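Local coordinates for DNA helicase assembly protein (Enterobacteria phage T4, PDB 1C1K), which loads the replicative helicase onto fork DNA covered by single-stranded-DNA-binding protein, and coordinates leading- and lagging-strand synthesis during phage replication, at residues Leu4-Gly9 with Glu70-Phe75; Ser18-Tyr23 with Asp47-Lys52; Lys107-Lys112 with Ser157-Ile162; Ile162-Phe167 with Asn206-Thr211. All blocks are in the same frame, centred on the assembly; numbering follows the deposited sequence.

Contact 1: Leu4-Gly9 with Glu70-Phe75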
# COMPACT_ATOMS: atom_id res chain seq x y z
N LEU A 4 -0.07 6.68 -8.34
CA LEU A 4 0.05 5.23 -8.46
C LEU A 4 0.44 4.90 -9.89
O LEU A 4 -0.14 5.43 -10.84
CB LEU A 4 -1.29 4.56 -8.16
CG LEU A 4 -1.62 4.15 -6.73
CD1 LEU A 4 -0.57 3.16 -6.24
CD2 LEU A 4 -1.70 5.38 -5.84
N ARG A 5 1.44 4.04 -10.05
CA ARG A 5 1.85 3.61 -11.38
C ARG A 5 0.72 2.67 -11.80
O ARG A 5 0.19 1.93 -10.98
CB ARG A 5 3.19 2.88 -11.32
CG ARG A 5 4.34 3.79 -10.92
CD ARG A 5 5.68 3.07 -10.92
NE ARG A 5 6.78 4.00 -10.70
CZ ARG A 5 7.29 4.27 -9.50
NH1 ARG A 5 6.81 3.68 -8.42
NH2 ARG A 5 8.29 5.14 -9.39
N MET A 6 0.36 2.71 -13.07
CA MET A 6 -0.73 1.88 -13.56
C MET A 6 -0.41 1.18 -14.87
O MET A 6 0.47 1.61 -15.62
CB MET A 6 -1.99 2.73 -13.76
CG MET A 6 -2.45 3.47 -12.51
SD MET A 6 -3.40 2.40 -11.42
CE MET A 6 -4.81 2.12 -12.41
N PRO A 7 -1.12 0.08 -15.17
CA PRO A 7 -0.86 -0.62 -16.43
C PRO A 7 -1.19 0.33 -17.58
O PRO A 7 -2.05 1.20 -17.44
CB PRO A 7 -1.81 -1.82 -16.38
CG PRO A 7 -2.84 -1.46 -15.35
CD PRO A 7 -2.16 -0.58 -14.36
N ALA A 8 -0.52 0.17 -18.71
CA ALA A 8 -0.78 1.05 -19.86
C ALA A 8 -2.15 0.74 -20.46
O ALA A 8 -2.66 -0.37 -20.33
CB ALA A 8 0.31 0.87 -20.91
N GLY A 9 -2.75 1.75 -21.10
CA GLY A 9 -4.06 1.58 -21.71
C GLY A 9 -5.16 1.32 -20.69
O GLY A 9 -5.99 0.43 -20.87
N GLU A 70 -9.66 0.89 -13.44
CA GLU A 70 -10.52 0.65 -12.29
C GLU A 70 -10.24 -0.74 -11.70
O GLU A 70 -10.19 -0.91 -10.48
CB GLU A 70 -11.99 0.77 -12.71
CG GLU A 70 -12.36 2.15 -13.25
CD GLU A 70 -13.78 2.23 -13.81
OE1 GLU A 70 -14.15 1.40 -14.67
OE2 GLU A 70 -14.53 3.14 -13.39
N LEU A 71 -10.06 -1.72 -12.57
CA LEU A 71 -9.77 -3.08 -12.13
C LEU A 71 -8.47 -3.09 -11.33
O LEU A 71 -8.38 -3.70 -10.27
CB LEU A 71 -9.67 -4.03 -13.33
CG LEU A 71 -10.98 -4.28 -14.09
CD1 LEU A 71 -10.69 -4.86 -15.47
CD2 LEU A 71 -11.86 -5.23 -13.28
N ALA A 72 -7.45 -2.41 -11.85
CA ALA A 72 -6.16 -2.35 -11.16
C ALA A 72 -6.32 -1.75 -9.76
O ALA A 72 -5.78 -2.28 -8.79
CB ALA A 72 -5.18 -1.50 -11.97
N LEU A 73 -7.07 -0.66 -9.67
CA LEU A 73 -7.31 0.01 -8.39
C LEU A 73 -8.08 -0.88 -7.42
O LEU A 73 -7.79 -0.88 -6.22
CB LEU A 73 -8.07 1.32 -8.62
CG LEU A 73 -7.26 2.45 -9.27
CD1 LEU A 73 -8.10 3.71 -9.35
CD2 LEU A 73 -6.01 2.71 -8.47
N ILE A 74 -9.06 -1.61 -7.93
CA ILE A 74 -9.84 -2.52 -7.09
C ILE A 74 -8.89 -3.53 -6.46
O ILE A 74 -8.91 -3.76 -5.25
CB ILE A 74 -10.90 -3.29 -7.93
CG1 ILE A 74 -12.09 -2.37 -8.26
CG2 ILE A 74 -11.40 -4.51 -7.16
CD1 ILE A 74 -12.96 -2.89 -9.41
N PHE A 75 -8.03 -4.15 -7.28
CA PHE A 75 -7.11 -5.14 -6.76
C PHE A 75 -6.02 -4.56 -5.88
O PHE A 75 -5.72 -5.13 -4.83
CB PHE A 75 -6.52 -5.96 -7.90
CG PHE A 75 -7.54 -6.76 -8.66
CD1 PHE A 75 -7.49 -6.86 -10.04
CD2 PHE A 75 -8.59 -7.40 -7.98
CE1 PHE A 75 -8.46 -7.56 -10.75
CE2 PHE A 75 -9.57 -8.11 -8.68
CZ PHE A 75 -9.50 -8.19 -10.07

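Contact 2: Ser18-Tyr23 with Asp47-Lys52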
# COMPACT_ATOMS: atom_id res chain seq x y z
N SER A 18 -8.61 -12.27 -18.44
CA SER A 18 -7.62 -11.21 -18.33
C SER A 18 -7.73 -10.52 -16.98
O SER A 18 -6.71 -10.11 -16.41
CB SER A 18 -7.79 -10.20 -19.47
OG SER A 18 -7.51 -10.81 -20.72
N VAL A 19 -8.95 -10.39 -16.47
CA VAL A 19 -9.15 -9.77 -15.16
C VAL A 19 -8.50 -10.69 -14.12
O VAL A 19 -7.85 -10.22 -13.19
CB VAL A 19 -10.66 -9.59 -14.84
CG1 VAL A 19 -10.84 -9.14 -13.40
CG2 VAL A 19 -11.27 -8.57 -15.78
N TYR A 20 -8.67 -11.99 -14.29
CA TYR A 20 -8.08 -12.95 -13.36
C TYR A 20 -6.56 -12.82 -13.39
O TYR A 20 -5.91 -12.85 -12.35
CB TYR A 20 -8.48 -14.38 -13.72
CG TYR A 20 -7.60 -15.43 -13.07
CD1 TYR A 20 -7.80 -15.80 -11.74
CD2 TYR A 20 -6.57 -16.05 -13.79
CE1 TYR A 20 -6.99 -16.78 -11.14
CE2 TYR A 20 -5.77 -17.02 -13.20
CZ TYR A 20 -5.99 -17.38 -11.88
OH TYR A 20 -5.21 -18.36 -11.31
N LYS A 21 -5.99 -12.70 -14.59
CA LYS A 21 -4.54 -12.57 -14.75
C LYS A 21 -4.04 -11.30 -14.06
O LYS A 21 -2.98 -11.31 -13.42
CB LYS A 21 -4.17 -12.52 -16.23
CG LYS A 21 -4.35 -13.84 -16.95
CD LYS A 21 -3.80 -13.78 -18.36
CE LYS A 21 -4.02 -15.10 -19.09
NZ LYS A 21 -3.89 -14.95 -20.57
N LEU A 22 -4.79 -10.22 -14.20
CA LEU A 22 -4.41 -8.96 -13.57
C LEU A 22 -4.41 -9.12 -12.05
O LEU A 22 -3.47 -8.70 -11.37
CB LEU A 22 -5.38 -7.84 -13.97
CG LEU A 22 -5.11 -6.46 -13.37
CD1 LEU A 22 -3.87 -5.84 -14.02
CD2 LEU A 22 -6.33 -5.56 -13.57
N TYR A 23 -5.45 -9.74 -11.51
CA TYR A 23 -5.54 -9.97 -10.08
C TYR A 23 -4.36 -10.80 -9.59
O TYR A 23 -3.71 -10.45 -8.60
CB TYR A 23 -6.84 -10.69 -9.72
CG TYR A 23 -6.79 -11.41 -8.39
CD1 TYR A 23 -6.69 -10.70 -7.20
CD2 TYR A 23 -6.83 -12.80 -8.34
CE1 TYR A 23 -6.63 -11.37 -5.97
CE2 TYR A 23 -6.77 -13.47 -7.12
CZ TYR A 23 -6.67 -12.75 -5.94
OH TYR A 23 -6.60 -13.42 -4.74
N ASP A 47 -3.14 -21.95 -17.02
CA ASP A 47 -4.55 -22.09 -17.37
C ASP A 47 -5.20 -23.15 -16.50
O ASP A 47 -6.36 -23.03 -16.12
CB ASP A 47 -4.72 -22.46 -18.84
CG ASP A 47 -6.18 -22.48 -19.28
OD1 ASP A 47 -6.67 -23.55 -19.71
OD2 ASP A 47 -6.84 -21.42 -19.18
N ALA A 48 -4.45 -24.20 -16.19
CA ALA A 48 -4.97 -25.28 -15.37
C ALA A 48 -5.41 -24.73 -14.01
O ALA A 48 -6.46 -25.11 -13.48
CB ALA A 48 -3.91 -26.37 -15.19
N ALA A 49 -4.60 -23.83 -13.45
CA ALA A 49 -4.92 -23.23 -12.15
C ALA A 49 -6.18 -22.37 -12.26
O ALA A 49 -7.03 -22.40 -11.38
CB ALA A 49 -3.75 -22.38 -11.67
N TYR A 50 -6.28 -21.60 -13.34
CA TYR A 50 -7.45 -20.75 -13.54
C TYR A 50 -8.71 -21.60 -13.69
O TYR A 50 -9.74 -21.31 -13.08
CB TYR A 50 -7.26 -19.88 -14.80
CG TYR A 50 -8.54 -19.21 -15.29
CD1 TYR A 50 -9.15 -18.20 -14.54
CD2 TYR A 50 -9.12 -19.59 -16.50
CE1 TYR A 50 -10.32 -17.59 -14.99
CE2 TYR A 50 -10.28 -18.98 -16.96
CZ TYR A 50 -10.88 -17.98 -16.20
OH TYR A 50 -12.03 -17.37 -16.67
N GLN A 51 -8.62 -22.66 -14.48
CA GLN A 51 -9.78 -23.53 -14.68
C GLN A 51 -10.22 -24.21 -13.39
O GLN A 51 -11.39 -24.52 -13.21
CB GLN A 51 -9.49 -24.56 -15.77
CG GLN A 51 -9.58 -23.98 -17.18
CD GLN A 51 -11.01 -23.62 -17.57
OE1 GLN A 51 -11.96 -24.27 -17.13
NE2 GLN A 51 -11.16 -22.58 -18.38
N LYS A 52 -9.27 -24.44 -12.49
CA LYS A 52 -9.58 -25.08 -11.22
C LYS A 52 -10.36 -24.15 -10.29
O LYS A 52 -10.99 -24.60 -9.34
CB LYS A 52 -8.30 -25.54 -10.52
CG LYS A 52 -8.06 -27.04 -10.60
CD LYS A 52 -6.61 -27.39 -10.28
CE LYS A 52 -6.22 -28.74 -10.86
NZ LYS A 52 -6.68 -28.91 -12.28

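Contact 3: Lys107-Lys112 with Ser157-Ile162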
# COMPACT_ATOMS: atom_id res chain seq x y z
N LYS A 107 -8.09 9.91 -3.27
CA LYS A 107 -8.33 11.24 -3.83
C LYS A 107 -7.92 12.37 -2.89
O LYS A 107 -7.70 13.50 -3.33
CB LYS A 107 -9.81 11.38 -4.19
CG LYS A 107 -10.05 11.91 -5.60
CD LYS A 107 -10.14 10.77 -6.61
CE LYS A 107 -11.52 10.14 -6.59
NZ LYS A 107 -11.65 9.19 -5.46
N GLN A 108 -7.81 12.08 -1.60
CA GLN A 108 -7.43 13.09 -0.61
C GLN A 108 -6.14 12.72 0.12
O GLN A 108 -5.98 13.00 1.31
CB GLN A 108 -8.56 13.27 0.41
CG GLN A 108 -9.16 11.97 0.92
CD GLN A 108 -10.54 12.18 1.56
OE1 GLN A 108 -10.97 13.31 1.78
NE2 GLN A 108 -11.23 11.08 1.84
N ILE A 109 -5.21 12.10 -0.60
CA ILE A 109 -3.94 11.67 -0.03
C ILE A 109 -3.09 12.75 0.65
O ILE A 109 -2.53 12.51 1.72
CB ILE A 109 -3.08 10.95 -1.11
CG1 ILE A 109 -1.84 10.34 -0.46
CG2 ILE A 109 -2.69 11.93 -2.20
CD1 ILE A 109 -1.43 9.01 -1.07
N LYS A 110 -3.00 13.93 0.05
CA LYS A 110 -2.20 15.00 0.64
C LYS A 110 -2.78 15.46 1.97
O LYS A 110 -2.05 15.65 2.94
CB LYS A 110 -2.10 16.19 -0.31
CG LYS A 110 -1.09 17.23 0.14
CD LYS A 110 -1.07 18.43 -0.80
CE LYS A 110 0.33 18.73 -1.31
NZ LYS A 110 1.17 17.51 -1.39
N PHE A 111 -4.10 15.64 2.01
CA PHE A 111 -4.76 16.06 3.24
C PHE A 111 -4.61 14.98 4.30
O PHE A 111 -4.39 15.28 5.47
CB PHE A 111 -6.25 16.34 2.98
CG PHE A 111 -6.51 17.62 2.23
CD1 PHE A 111 -7.75 17.85 1.63
CD2 PHE A 111 -5.53 18.61 2.14
CE1 PHE A 111 -8.01 19.04 0.95
CE2 PHE A 111 -5.78 19.81 1.46
CZ PHE A 111 -7.03 20.02 0.87
N LYS A 112 -4.73 13.72 3.89
CA LYS A 112 -4.59 12.62 4.83
C LYS A 112 -3.16 12.55 5.35
O LYS A 112 -2.93 12.23 6.51
CB LYS A 112 -4.98 11.29 4.16
CG LYS A 112 -4.49 10.04 4.90
CD LYS A 112 -5.18 9.86 6.25
CE LYS A 112 -4.88 8.48 6.84
NZ LYS A 112 -5.31 8.38 8.27
N SER A 157 -1.87 5.70 7.50
CA SER A 157 -2.03 4.81 6.35
C SER A 157 -0.72 4.31 5.75
O SER A 157 0.37 4.78 6.10
CB SER A 157 -2.82 5.54 5.26
OG SER A 157 -2.04 6.60 4.74
N PHE A 158 -0.84 3.35 4.84
CA PHE A 158 0.32 2.79 4.17
C PHE A 158 0.93 3.88 3.30
O PHE A 158 2.15 3.97 3.18
CB PHE A 158 -0.09 1.61 3.28
CG PHE A 158 0.02 0.27 3.96
CD1 PHE A 158 -0.97 -0.15 4.84
CD2 PHE A 158 1.09 -0.57 3.70
CE1 PHE A 158 -0.88 -1.39 5.46
CE2 PHE A 158 1.19 -1.81 4.32
CZ PHE A 158 0.20 -2.23 5.20
N GLU A 159 0.09 4.70 2.68
CA GLU A 159 0.59 5.76 1.82
C GLU A 159 1.42 6.76 2.63
O GLU A 159 2.45 7.24 2.18
CB GLU A 159 -0.56 6.47 1.10
CG GLU A 159 -1.28 5.61 0.06
CD GLU A 159 -2.33 4.70 0.68
OE1 GLU A 159 -2.64 4.88 1.88
OE2 GLU A 159 -2.84 3.81 -0.02
N THR A 160 0.95 7.07 3.84
CA THR A 160 1.68 7.99 4.71
C THR A 160 3.02 7.37 5.09
O THR A 160 4.05 8.04 5.03
CB THR A 160 0.88 8.31 5.99
OG1 THR A 160 -0.15 9.25 5.67
CG2 THR A 160 1.79 8.91 7.06
N PHE A 161 3.00 6.10 5.47
CA PHE A 161 4.23 5.41 5.86
C PHE A 161 5.24 5.46 4.70
O PHE A 161 6.42 5.76 4.89
CB PHE A 161 3.93 3.96 6.22
CG PHE A 161 5.01 3.31 7.06
CD1 PHE A 161 6.15 2.76 6.46
CD2 PHE A 161 4.88 3.24 8.45
CE1 PHE A 161 7.14 2.16 7.23
CE2 PHE A 161 5.87 2.63 9.23
CZ PHE A 161 7.00 2.10 8.62
N ILE A 162 4.76 5.18 3.49
CA ILE A 162 5.65 5.18 2.34
C ILE A 162 6.08 6.60 1.97
O ILE A 162 7.20 6.81 1.49
CB ILE A 162 5.01 4.45 1.14
CG1 ILE A 162 4.85 2.96 1.49
CG2 ILE A 162 5.88 4.58 -0.10
CD1 ILE A 162 3.89 2.20 0.60
O HOH W 1 -1.37 9.85 3.08

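Contact 4: Ile162-Phe167 with Asn206-Thr211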
# COMPACT_ATOMS: atom_id res chain seq x y z
N ILE A 162 4.76 5.18 3.49
CA ILE A 162 5.65 5.18 2.34
C ILE A 162 6.08 6.60 1.97
O ILE A 162 7.20 6.81 1.49
CB ILE A 162 5.01 4.45 1.14
CG1 ILE A 162 4.85 2.96 1.49
CG2 ILE A 162 5.88 4.58 -0.10
CD1 ILE A 162 3.89 2.20 0.60
N LEU A 163 5.22 7.58 2.20
CA LEU A 163 5.59 8.96 1.90
C LEU A 163 6.71 9.38 2.87
O LEU A 163 7.69 10.00 2.46
CB LEU A 163 4.37 9.88 2.06
CG LEU A 163 3.47 9.98 0.81
CD1 LEU A 163 2.12 10.55 1.22
CD2 LEU A 163 4.13 10.86 -0.24
N LEU A 164 6.57 9.04 4.14
CA LEU A 164 7.59 9.38 5.13
C LEU A 164 8.89 8.67 4.74
O LEU A 164 9.98 9.25 4.79
CB LEU A 164 7.15 8.94 6.53
CG LEU A 164 5.99 9.70 7.17
CD1 LEU A 164 5.44 8.90 8.34
CD2 LEU A 164 6.46 11.06 7.64
N ASP A 165 8.78 7.41 4.35
CA ASP A 165 9.93 6.61 3.95
C ASP A 165 10.73 7.24 2.80
O ASP A 165 11.95 7.10 2.74
CB ASP A 165 9.49 5.21 3.54
CG ASP A 165 10.63 4.37 2.99
OD1 ASP A 165 11.38 3.82 3.82
OD2 ASP A 165 10.77 4.27 1.75
N SER A 166 10.03 7.92 1.89
CA SER A 166 10.68 8.53 0.74
C SER A 166 11.84 9.46 1.09
O SER A 166 12.80 9.56 0.33
CB SER A 166 9.66 9.24 -0.16
OG SER A 166 9.27 10.51 0.35
N PHE A 167 11.76 10.13 2.24
CA PHE A 167 12.85 11.02 2.64
C PHE A 167 13.48 10.64 3.97
O PHE A 167 14.50 11.21 4.35
CB PHE A 167 12.39 12.49 2.67
CG PHE A 167 11.23 12.75 3.57
CD1 PHE A 167 11.43 13.17 4.89
CD2 PHE A 167 9.92 12.59 3.12
CE1 PHE A 167 10.35 13.41 5.74
CE2 PHE A 167 8.83 12.83 3.96
CZ PHE A 167 9.05 13.23 5.27
N ASN A 206 8.79 18.58 2.03
CA ASN A 206 8.32 19.96 2.22
C ASN A 206 7.03 19.97 3.03
O ASN A 206 6.87 20.74 3.97
CB ASN A 206 8.08 20.64 0.88
CG ASN A 206 9.37 20.94 0.12
OD1 ASN A 206 10.46 20.83 0.66
ND2 ASN A 206 9.23 21.31 -1.15
N VAL A 207 6.09 19.10 2.65
CA VAL A 207 4.81 19.01 3.35
C VAL A 207 5.04 18.63 4.81
O VAL A 207 4.44 19.20 5.71
CB VAL A 207 3.88 17.97 2.68
CG1 VAL A 207 2.61 17.80 3.49
CG2 VAL A 207 3.54 18.42 1.26
N PHE A 208 5.93 17.66 5.03
CA PHE A 208 6.26 17.21 6.37
C PHE A 208 6.79 18.36 7.24
O PHE A 208 6.31 18.60 8.34
CB PHE A 208 7.30 16.09 6.29
CG PHE A 208 7.69 15.51 7.61
CD1 PHE A 208 6.88 14.57 8.25
CD2 PHE A 208 8.89 15.89 8.22
CE1 PHE A 208 7.26 14.01 9.46
CE2 PHE A 208 9.28 15.34 9.43
CZ PHE A 208 8.47 14.40 10.06
N ILE A 209 7.79 19.07 6.71
CA ILE A 209 8.40 20.19 7.43
C ILE A 209 7.40 21.29 7.74
O ILE A 209 7.34 21.80 8.87
CB ILE A 209 9.59 20.76 6.60
CG1 ILE A 209 10.71 19.72 6.53
CG2 ILE A 209 10.12 22.06 7.22
CD1 ILE A 209 11.91 20.15 5.70
N GLU A 210 6.58 21.66 6.76
CA GLU A 210 5.58 22.70 6.94
C GLU A 210 4.52 22.29 7.95
O GLU A 210 4.08 23.11 8.77
CB GLU A 210 4.92 23.01 5.59
CG GLU A 210 4.54 24.48 5.40
CD GLU A 210 5.75 25.40 5.43
OE1 GLU A 210 5.90 26.15 6.42
OE2 GLU A 210 6.55 25.37 4.47
N THR A 211 4.10 21.03 7.91
CA THR A 211 3.07 20.55 8.82
C THR A 211 3.58 20.50 10.26
O THR A 211 2.87 20.89 11.19
CB THR A 211 2.57 19.15 8.40
OG1 THR A 211 2.06 19.21 7.06
CG2 THR A 211 1.46 18.66 9.33

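Contact 1: Leu4-Gly9 with Glu70-Phe75
L73 O is hydrogen-bonded to S77 OG one turn on, which keeps this oxygen inside helix 68-81, while the side chain of L73 turns to M6 in the loop after strand 2-4. The atoms that touch across the contact are carbon and sulfur. M6 carries most of it. Its chain bends at both chi2 (-81°) and chi3 (-66°), folding the methyl group back so that CE lies 3.7 Å from A72 CB. The same CE comes within 4.0 Å of L73 CG, while SD rests 4.0 Å from L73 CD2; the side chains of M6 and L73 cross at about a right angle. P7 follows with the edge of its ring, CD standing 4.0 Å from A72 CB, so the small alanine methyl is met by two successive loop residues. Beyond the contact, P7 also touches W41 and L73 touches Y99 of helix 95-107, while L71 and F75 pack on helix 16-30. With only apolar contacts at ordinary van der Waals separations, the M6 and P7 patch is held against the helix by shape and dispersion; directional bonding of this segment lies at R5, whose backbone is hydrogen-bonded to I196.

Contact 2: Ser18-Tyr23 with Asp47-Lys52
Over one face of the Y20 ring lies Y50 CD1, nearer the rim than the centre. The two ring planes are turned by 46° and their centroids are 4.9 Å apart. Y20 CD2 and Y50 CD1 make the closest approach, 3.4 Å, and Y50 CB adds a second touch at 3.6 Å from Y20 CE2. In both tyrosines CG lies anti to the backbone N; in Y20 this torsion (chi1 163°) carries the ring out to the short helix, whereas Y50 comes from the flank of its own helix, and the two side chains slide past one another in opposite directions. Y20 consequently reaches the backbone of the short helix, its OH lying 4.0 Å from Y50 N and 4.3 Å from A49 CB. These are packing distances, and the contact is aromatic and aliphatic in character. The Y20 ring also meets F59 edge-to-face, and Y50 leans on K56, so helix 56-65 adjoins both partners. A salt bridge from D47 to K17 is a second tie between helices 47-52 and 16-30, whose buried V19 and L22 turn instead toward L71 of helix 68-81.

Contact 3: Lys107-Lys112 with Ser157-Ile162
I109, in the first turn of helix 109-126 just after its N-cap Q108, packs on E159 in the first turn of helix 158-168, which has a serine N-cap of its own, S157. The first turns of two helices thus pack side by side in this largely helical part of the protein. The branch of I109 that touches is its CG1 arm: CD1 lies 3.5 Å from E159 CB and 3.6 Å from E159 CG, against the aliphatic stem of the glutamate. Its chi2 of 143° is far from a staggered value, consistent with a methyl held in a tight fit. E159 is buried, and its OE2 is bonded by the hydroxyls of both Y102 and Y193.

The backbone of I109 makes the polar link. One water donates to I109 O at 3.2 Å and to T160 OG1 at 2.9 Å, bridging the helices. T160 OG1 is also hydrogen-bonded to D116 OD1, an oxygen that takes S157 N as well; the carboxylate is probably stabilised by S157 N and the T160 hydroxyl, near the start of the helix.

A turn later comes K112, whose chain bends at chi2 and brings CE against S157. Its ammonium group goes on to form a salt bridge with D116, so both oxygens of that carboxylate are engaged. K112 CE stays 3.9 Å from S157 CB, while S157 OG is occupied in capping its own helix, accepting from T160 N at 3.2 Å with an N-H...O angle of 157°.

Contact 4: Ile162-Phe167 with Asn206-Thr211
Between V207 and T211, helix 201-216 meets helix 158-168 through a single residue, F208, on which L164 and F167 both converge. V207 itself turns toward M1 and E114, but its carbonyl oxygen serves the turn that follows. At F208 the contact begins at the base of the side chain, where F167 CZ lies 3.5 Å from both CB and CG of F208. Farther out, F167 CE1 sits over one face of the F208 ring. The rings are oblique, planes at 55° and centroids 5.2 Å apart. L164 adds CD2, placed 3.6 Å from F208 CE1, its side chain crossing that of F208 at about a right angle. F167 adopts chi1 58°, with CG between its backbone N and carbonyl carbon, and this folds its ring back over L164 O, 3.7 Å above the centre of one face. F132 and F136 also touch F208. At T211 the polar chemistry stays local: OG1 donates to V207 O at 2.7 Å from above the carbonyl plane, and T211 N reaches that oxygen from the opposite face. S166 OG likewise bonds L163 O of its own helix. F208 thus forms an apolar patch filled by L164 and F167, and the two segments are joined by van der Waals packing.

Contacts 1 and 2 touch through helices 16-30 and 68-81, where L71 and F75 pack on L22, V19 and Y23, and contact 2 is nested in the loop that contact 1 closes. Contacts 3 and 4 both lie on helix 158-168, their segments overlapping at I162 and their centres about 10 Å apart. All four are partly buried. Contact 3 lies closest to the centre of the chain, about 10 Å away, and combines a water bridge with packing; contact 2, about 23 Å out and on the opposite side of that centre, relies on a tyrosine pair. Contact 4 likewise joins two aromatic rings obliquely, whereas contact 1 joins loop to helix through methionine and proline.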